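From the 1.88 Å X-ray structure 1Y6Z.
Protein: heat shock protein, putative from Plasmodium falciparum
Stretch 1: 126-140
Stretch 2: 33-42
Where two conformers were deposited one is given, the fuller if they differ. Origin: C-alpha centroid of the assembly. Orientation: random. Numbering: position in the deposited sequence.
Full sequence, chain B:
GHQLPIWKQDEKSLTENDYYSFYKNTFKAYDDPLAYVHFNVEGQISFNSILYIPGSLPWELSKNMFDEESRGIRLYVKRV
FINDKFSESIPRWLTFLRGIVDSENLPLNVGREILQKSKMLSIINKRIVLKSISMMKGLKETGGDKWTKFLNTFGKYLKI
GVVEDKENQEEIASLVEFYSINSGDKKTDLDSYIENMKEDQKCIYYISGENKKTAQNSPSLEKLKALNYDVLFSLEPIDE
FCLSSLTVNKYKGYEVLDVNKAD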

# COMPACT_ATOMS: atom_id res chain seq x y z
N LYS B 126 -10.93 10.09 0.76
CA LYS B 126 -10.11 9.00 0.25
C LYS B 126 -8.63 9.11 0.62
O LYS B 126 -8.04 8.13 0.96
CB LYS B 126 -10.27 8.88 -1.28
CG LYS B 126 -9.96 7.46 -1.76
CD LYS B 126 -9.65 7.42 -3.26
CE LYS B 126 -8.67 6.29 -3.53
NZ LYS B 126 -8.69 5.89 -4.97
N ARG B 127 -8.07 10.31 0.54
CA ARG B 127 -6.65 10.60 0.82
C ARG B 127 -6.41 10.39 2.32
O ARG B 127 -5.38 9.89 2.75
CB ARG B 127 -6.39 12.07 0.54
CG ARG B 127 -5.55 12.56 -0.68
CD ARG B 127 -5.76 11.89 -1.97
NE ARG B 127 -5.43 12.73 -3.16
CZ ARG B 127 -4.24 13.24 -3.48
NH1 ARG B 127 -4.09 13.95 -4.61
NH2 ARG B 127 -3.17 13.06 -2.70
N ILE B 128 -7.38 10.83 3.11
CA ILE B 128 -7.29 10.59 4.56
C ILE B 128 -7.22 9.10 4.89
O ILE B 128 -6.43 8.69 5.73
CB ILE B 128 -8.42 11.28 5.30
CG1 ILE B 128 -8.12 12.77 5.36
CG2 ILE B 128 -8.53 10.77 6.76
CD1 ILE B 128 -9.17 13.58 6.07
N VAL B 129 -8.08 8.28 4.29
CA VAL B 129 -8.11 6.86 4.62
C VAL B 129 -6.80 6.20 4.22
O VAL B 129 -6.21 5.41 4.97
CB VAL B 129 -9.32 6.17 3.94
CG1 VAL B 129 -9.32 4.65 4.17
CG2 VAL B 129 -10.58 6.83 4.41
N LEU B 130 -6.32 6.51 3.03
CA LEU B 130 -5.04 6.02 2.62
C LEU B 130 -3.85 6.45 3.53
O LEU B 130 -2.99 5.60 3.82
CB LEU B 130 -4.82 6.22 1.12
CG LEU B 130 -5.98 5.49 0.34
CD1 LEU B 130 -5.86 5.60 -1.21
CD2 LEU B 130 -6.30 3.99 0.76
N LYS B 131 -3.79 7.72 3.97
CA LYS B 131 -2.72 8.17 4.86
C LYS B 131 -2.86 7.45 6.21
O LYS B 131 -1.85 7.13 6.85
CB LYS B 131 -2.74 9.70 5.08
CG LYS B 131 -2.22 10.48 3.89
CD LYS B 131 -0.73 10.44 3.82
CE LYS B 131 -0.26 11.25 2.61
NZ LYS B 131 1.17 11.02 2.36
N SER B 132 -4.11 7.20 6.62
CA SER B 132 -4.37 6.55 7.94
C SER B 132 -3.89 5.09 7.89
O SER B 132 -3.26 4.64 8.80
CB SER B 132 -5.88 6.57 8.24
OG SER B 132 -6.31 7.90 8.41
N ILE B 133 -4.20 4.37 6.81
CA ILE B 133 -3.69 3.00 6.66
C ILE B 133 -2.14 2.91 6.61
O ILE B 133 -1.56 2.08 7.30
CB ILE B 133 -4.38 2.26 5.46
CG1 ILE B 133 -5.89 2.18 5.73
CG2 ILE B 133 -3.71 0.87 5.21
CD1 ILE B 133 -6.83 1.69 4.56
N SER B 134 -1.49 3.81 5.87
CA SER B 134 -0.06 3.83 5.75
C SER B 134 0.61 4.16 7.10
O SER B 134 1.63 3.53 7.47
CB SER B 134 0.37 4.75 4.56
OG SER B 134 1.78 4.98 4.57
N MET B 135 -0.00 5.10 7.86
CA MET B 135 0.41 5.43 9.22
C MET B 135 0.40 4.16 10.11
O MET B 135 1.36 3.91 10.82
CB MET B 135 -0.47 6.55 9.85
CG MET B 135 -0.19 6.86 11.37
SD MET B 135 -0.88 8.45 11.99
CE MET B 135 -2.49 8.26 11.29
N MET B 136 -0.72 3.41 10.11
CA MET B 136 -0.83 2.14 10.89
C MET B 136 0.19 1.15 10.41
O MET B 136 0.91 0.53 11.20
CB MET B 136 -2.24 1.51 10.76
CG MET B 136 -3.38 2.27 11.49
SD MET B 136 -5.06 1.63 11.23
CE MET B 136 -5.24 1.95 9.51
N LYS B 137 0.29 0.99 9.10
CA LYS B 137 1.29 -0.01 8.61
C LYS B 137 2.70 0.32 9.00
O LYS B 137 3.52 -0.57 9.27
CB LYS B 137 1.27 -0.17 7.11
CG LYS B 137 0.15 -1.01 6.60
CD LYS B 137 0.63 -1.60 5.25
CE LYS B 137 0.87 -0.50 4.23
NZ LYS B 137 2.28 0.01 4.25
N GLY B 138 3.01 1.61 9.03
CA GLY B 138 4.29 2.07 9.56
C GLY B 138 4.42 1.74 11.04
O GLY B 138 5.48 1.37 11.50
N LEU B 139 3.34 1.93 11.79
CA LEU B 139 3.40 1.66 13.21
C LEU B 139 3.62 0.16 13.45
O LEU B 139 4.41 -0.21 14.30
CB LEU B 139 2.17 2.17 13.92
CG LEU B 139 2.16 2.29 15.46
CD1 LEU B 139 3.18 3.33 15.97
CD2 LEU B 139 0.77 2.65 15.90
N LYS B 140 2.96 -0.68 12.67
CA LYS B 140 3.20 -2.15 12.70
C LYS B 140 4.67 -2.51 12.37
O LYS B 140 5.27 -3.31 13.09
CB LYS B 140 2.28 -2.85 11.71
CG LYS B 140 2.38 -4.41 11.80
CD LYS B 140 1.38 -5.03 10.90
CE LYS B 140 1.65 -6.57 10.81
NZ LYS B 140 0.57 -7.16 10.05
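Stretch 2 33-42: PLAYVHFNVE

Stretch 2 packs as an extended strand across one face of the helix of stretch 1, in a contact made by side-chain packing without a single hydrogen bond between the two segments. Residues 35-41 form the strand, preceded by Pro33 and Leu34 in a loop or turn, whereas all of 126-140 is helical and belongs to a longer helix. The strand runs roughly against the helix, their N-to-C directions enclosing 137°, and the two axes approach to 8.9 Å. The register follows from this direction: Val41 lies near the start of the helical stretch, its CA 9.2 Å from the CA of Arg127, and Val37 lies farther along, its CA 6.9 Å from the CA of Met135. Together the segments bury 522 Å².

The alternation of the strand decides which residues meet the helix. Ala35, Val37, Phe39 and Val41 direct their CA-to-CB bonds toward it, while those of Tyr36, His38 and Asn40 point away. On the helix, the matching residues Arg127, Lys131, Met135 and Leu139 are spaced four apart, so that they recur on one side and form a stripe along which the strand can lie.

Phe39, with chi1 in the p rotamer, has the largest area covered of any residue in the contact (84 Å²). Its ring lies beneath the aliphatic part of Lys131: CG of Lys131 stands 3.5 Å from the centroid of the Phe39 ring, only 8° off the ring normal, a CH-pi contact over the face. The nearest ring atom, CE2 of Phe39, is 3.6 Å from Lys131 CG. Ile128 approaches the same ring at its edge, with its CG1 4.3 Å from Phe39 CZ. Beyond Phe39, Val41 places CG1 over one face of the Arg127 guanidinium, 3.7 Å from Arg127 NH1; the NE and NH1 atoms of this arginine are hydrogen-bonded elsewhere in the structure.

Toward the other end, Met135 reaches the strand backbone as well as its side chains. Its SD lies 3.6 Å from Tyr36 CA and 3.9 Å from Val37 N, so Tyr36 is touched through its main chain although its CB points away. The Met135 side chain also bridges two strand residues, with CG 4.0 Å from Ala35 CB and SD 4.0 Å from Val37 CG1. Leu139 closes this end of the contact, its CD1 4.3 Å from Ala35 CB and 3.9 Å from Leu34 O, just before the strand begins.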

# COMPACT_ATOMS: atom_id res chain seq x y z
N PRO B 33 -0.08 11.16 21.58
CA PRO B 33 -0.55 10.24 20.56
C PRO B 33 0.42 9.12 20.28
O PRO B 33 1.65 9.23 20.53
CB PRO B 33 -0.76 11.15 19.30
CG PRO B 33 0.01 12.38 19.56
CD PRO B 33 0.27 12.50 21.06
N LEU B 34 -0.12 8.03 19.77
CA LEU B 34 0.67 6.90 19.41
C LEU B 34 1.46 7.16 18.13
O LEU B 34 2.58 6.63 17.96
CB LEU B 34 -0.23 5.69 19.25
CG LEU B 34 -0.31 4.70 20.43
CD1 LEU B 34 -0.03 5.30 21.80
CD2 LEU B 34 -1.58 3.82 20.34
N ALA B 35 0.84 7.93 17.23
CA ALA B 35 1.48 8.29 15.98
C ALA B 35 0.77 9.52 15.36
O ALA B 35 -0.34 9.93 15.77
CB ALA B 35 1.41 7.13 15.04
N TYR B 36 1.41 10.09 14.35
CA TYR B 36 0.81 11.17 13.58
C TYR B 36 1.42 11.22 12.20
O TYR B 36 2.53 10.72 12.02
CB TYR B 36 0.99 12.55 14.25
CG TYR B 36 2.42 13.01 14.33
CD1 TYR B 36 2.97 13.87 13.36
CD2 TYR B 36 3.22 12.63 15.40
CE1 TYR B 36 4.29 14.29 13.44
CE2 TYR B 36 4.58 13.06 15.48
CZ TYR B 36 5.08 13.89 14.50
OH TYR B 36 6.40 14.29 14.60
N VAL B 37 0.72 11.88 11.28
CA VAL B 37 1.29 12.24 9.97
C VAL B 37 0.73 13.62 9.57
O VAL B 37 -0.46 13.89 9.79
CB VAL B 37 0.98 11.14 8.88
CG1 VAL B 37 -0.46 10.84 8.81
CG2 VAL B 37 1.57 11.53 7.52
N HIS B 38 1.61 14.44 9.01
CA HIS B 38 1.26 15.79 8.56
C HIS B 38 1.48 15.72 7.03
O HIS B 38 2.58 15.39 6.59
CB HIS B 38 2.20 16.77 9.21
CG HIS B 38 2.01 18.20 8.77
ND1 HIS B 38 2.88 19.20 9.13
CD2 HIS B 38 1.05 18.79 8.02
CE1 HIS B 38 2.47 20.35 8.61
NE2 HIS B 38 1.36 20.13 7.95
N PHE B 39 0.41 15.94 6.27
CA PHE B 39 0.57 15.98 4.83
C PHE B 39 -0.13 17.17 4.21
O PHE B 39 -1.05 17.77 4.79
CB PHE B 39 0.14 14.64 4.21
CG PHE B 39 -1.29 14.29 4.38
CD1 PHE B 39 -2.18 14.40 3.30
CD2 PHE B 39 -1.77 13.81 5.61
CE1 PHE B 39 -3.50 14.06 3.42
CE2 PHE B 39 -3.13 13.46 5.74
CZ PHE B 39 -3.99 13.57 4.64
N ASN B 40 0.31 17.49 3.01
CA ASN B 40 -0.23 18.64 2.28
C ASN B 40 -0.47 18.17 0.88
O ASN B 40 0.38 17.44 0.32
CB ASN B 40 0.78 19.77 2.30
CG ASN B 40 1.10 20.27 3.71
OD1 ASN B 40 0.21 20.66 4.48
ND2 ASN B 40 2.39 20.25 4.06
N VAL B 41 -1.64 18.49 0.35
CA VAL B 41 -1.92 18.21 -1.05
C VAL B 41 -2.04 19.52 -1.82
O VAL B 41 -2.71 20.44 -1.37
CB VAL B 41 -3.19 17.37 -1.18
CG1 VAL B 41 -3.40 17.00 -2.63
CG2 VAL B 41 -3.05 16.10 -0.35
N GLU B 42 -1.35 19.60 -2.97
CA GLU B 42 -1.26 20.85 -3.75
C GLU B 42 -1.86 20.65 -5.16
O GLU B 42 -1.46 19.74 -5.86
CB GLU B 42 0.21 21.29 -3.86
CG GLU B 42 1.05 21.04 -2.58
CD GLU B 42 1.62 19.60 -2.43
OE1 GLU B 42 2.48 19.40 -1.54
OE2 GLU B 42 1.21 18.68 -3.18